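Local coordinates for protein packaging enzyme P4 (Pseudomonas phage phi6, PDB 4BLO) that hydrolyses nucleoside triphosphates and, as a RecA-like hexameric helicase motor, probably drives viral RNA into the phage procapsid, at residues E169-C174 with S217-Q222. Residues are numbered along the deposited sequence; the frame is centred on the assembly and turned at random.
Sequences EMLIVC and SNLFTQ
In the RecA-like P-loop core of this packaging ATPase, helices 167-179 and 208-222 pack beside each other, and Cys174 and Leu171 of the first meet Phe220 and Leu219 of the second. The two helices lie against parallel strands of the central mixed sheet: Met170 and Cys174 also rest on strand 184-187, while OG of Ser217 hydrogen-bonds with the backbone N of Val121 in strand 120-126. Phe220 suits its place because its side chain, ending in a flat ring, is long enough to bridge backbones that stay well apart, with 8.1 Å between CA of Cys174 and CA of Phe220. Its CG sits beside the backbone N and anti to the carbonyl carbon (chi1 -64°), and from there the ring reaches across with its far end leading. The CZ and CE1 atoms of Phe220 both come 3.6 Å from CB of Cys174, an oblique approach in which the small cysteine lets the ring come near its helix. The thiol adds a looser sulfur-aromatic contact, SG of Cys174 lying 5.2 Å from the centroid of the Phe220 ring and 59° off its normal. Both residues are buried, and a small, weakly polar thiol and an aromatic ring suit such a place. Elsewhere in the contact the branched leucines extend their methyls toward each other and touch lightly, CD2 of Leu171 being 4.4 Å from CD2 of Leu219.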
loop_
_atom_site.group_PDB
_atom_site.type_symbol
_atom_site.label_atom_id
_atom_site.label_comp_id
_atom_site.label_asym_id
_atom_site.label_seq_id
_atom_site.Cartn_x
_atom_site.Cartn_y
_atom_site.Cartn_z
ATOM N N GLU L 169 -17.808 -22.107 11.207
ATOM C CA GLU L 169 -18.973 -22.343 12.054
ATOM C C GLU L 169 -20.231 -21.699 11.458
ATOM O O GLU L 169 -21.280 -22.346 11.443
ATOM C CB GLU L 169 -18.735 -21.814 13.478
ATOM C CG GLU L 169 -17.792 -22.661 14.318
ATOM C CD GLU L 169 -17.258 -22.030 15.586
ATOM O OE1 GLU L 169 -17.628 -20.869 15.877
ATOM O OE2 GLU L 169 -16.441 -22.682 16.278
ATOM N N MET L 170 -20.128 -20.454 10.935
ATOM C CA MET L 170 -21.268 -19.753 10.339
ATOM C C MET L 170 -21.858 -20.543 9.176
ATOM O O MET L 170 -23.068 -20.771 9.147
ATOM C CB MET L 170 -20.884 -18.349 9.865
ATOM C CG MET L 170 -22.093 -17.479 9.610
ATOM S SD MET L 170 -21.788 -16.246 8.337
ATOM C CE MET L 170 -21.856 -17.269 6.851
ATOM N N LEU L 171 -21.001 -20.979 8.241
ATOM C CA LEU L 171 -21.408 -21.745 7.068
ATOM C C LEU L 171 -21.975 -23.112 7.460
ATOM O O LEU L 171 -22.965 -23.525 6.863
ATOM C CB LEU L 171 -20.242 -21.896 6.082
ATOM C CG LEU L 171 -19.730 -20.588 5.443
ATOM C CD1 LEU L 171 -18.394 -20.798 4.795
ATOM C CD2 LEU L 171 -20.723 -20.034 4.436
ATOM N N ILE L 172 -21.400 -23.774 8.488
ATOM C CA ILE L 172 -21.875 -25.071 8.981
ATOM C C ILE L 172 -23.344 -24.955 9.423
ATOM O O ILE L 172 -24.177 -25.742 8.968
ATOM C CB ILE L 172 -20.973 -25.602 10.133
ATOM C CG1 ILE L 172 -19.660 -26.165 9.587
ATOM C CG2 ILE L 172 -21.685 -26.670 10.961
ATOM C CD1 ILE L 172 -18.593 -26.351 10.630
ATOM N N VAL L 173 -23.650 -23.969 10.284
ATOM C CA VAL L 173 -24.992 -23.760 10.818
ATOM C C VAL L 173 -25.939 -23.276 9.709
ATOM O O VAL L 173 -27.060 -23.784 9.623
ATOM C CB VAL L 173 -25.001 -22.808 12.042
ATOM C CG1 VAL L 173 -26.375 -22.788 12.712
ATOM C CG2 VAL L 173 -23.938 -23.203 13.058
ATOM N N CYS L 174 -25.485 -22.337 8.853
ATOM C CA CYS L 174 -26.288 -21.787 7.759
ATOM C C CYS L 174 -26.672 -22.871 6.734
ATOM O O CYS L 174 -27.863 -23.038 6.467
ATOM C CB CYS L 174 -25.569 -20.622 7.088
ATOM S SG CYS L 174 -25.703 -19.049 7.986
ATOM N N SER L 217 -24.633 -16.349 -1.598
ATOM C CA SER L 217 -26.017 -16.484 -2.055
ATOM C C SER L 217 -26.204 -17.750 -2.885
ATOM O O SER L 217 -27.123 -18.519 -2.611
ATOM C CB SER L 217 -26.445 -15.256 -2.853
ATOM O OG SER L 217 -27.837 -15.267 -3.126
ATOM N N ASN L 218 -25.306 -17.996 -3.858
ATOM C CA ASN L 218 -25.379 -19.171 -4.740
ATOM C C ASN L 218 -25.127 -20.478 -3.960
ATOM O O ASN L 218 -25.755 -21.496 -4.258
ATOM C CB ASN L 218 -24.431 -19.033 -5.925
ATOM C CG ASN L 218 -24.767 -17.913 -6.890
ATOM O OD1 ASN L 218 -23.889 -17.386 -7.588
ATOM N ND2 ASN L 218 -26.038 -17.532 -6.976
ATOM N N LEU L 219 -24.270 -20.418 -2.926
ATOM C CA LEU L 219 -23.986 -21.539 -2.031
ATOM C C LEU L 219 -25.292 -21.962 -1.328
ATOM O O LEU L 219 -25.589 -23.151 -1.238
ATOM C CB LEU L 219 -22.913 -21.096 -1.015
ATOM C CG LEU L 219 -21.777 -22.056 -0.641
ATOM C CD1 LEU L 219 -21.068 -22.622 -1.849
ATOM C CD2 LEU L 219 -20.769 -21.362 0.237
ATOM N N PHE L 220 -26.113 -20.982 -0.912
ATOM C CA PHE L 220 -27.407 -21.239 -0.275
ATOM C C PHE L 220 -28.459 -21.648 -1.305
ATOM O O PHE L 220 -29.323 -22.461 -0.974
ATOM C CB PHE L 220 -27.888 -20.024 0.526
ATOM C CG PHE L 220 -27.008 -19.649 1.698
ATOM C CD1 PHE L 220 -26.318 -20.620 2.413
ATOM C CD2 PHE L 220 -26.908 -18.329 2.115
ATOM C CE1 PHE L 220 -25.514 -20.273 3.503
ATOM C CE2 PHE L 220 -26.115 -17.984 3.215
ATOM C CZ PHE L 220 -25.423 -18.957 3.902
ATOM N N THR L 221 -28.389 -21.108 -2.547
ATOM C CA THR L 221 -29.331 -21.448 -3.625
ATOM C C THR L 221 -29.171 -22.924 -4.007
ATOM O O THR L 221 -30.165 -23.618 -4.204
ATOM C CB THR L 221 -29.136 -20.528 -4.842
ATOM O OG1 THR L 221 -29.148 -19.163 -4.410
ATOM C CG2 THR L 221 -30.189 -20.751 -5.925
ATOM N N GLN L 222 -27.920 -23.401 -4.065
ATOM C CA GLN L 222 -27.572 -24.776 -4.394
ATOM C C GLN L 222 -28.014 -25.772 -3.299
ATOM O O GLN L 222 -28.334 -26.920 -3.631
ATOM C CB GLN L 222 -26.062 -24.879 -4.595
ATOM C CG GLN L 222 -25.692 -25.849 -5.692
ATOM C CD GLN L 222 -24.322 -25.547 -6.238
ATOM O OE1 GLN L 222 -23.312 -25.727 -5.544
ATOM N NE2 GLN L 222 -24.259 -25.097 -7.496
#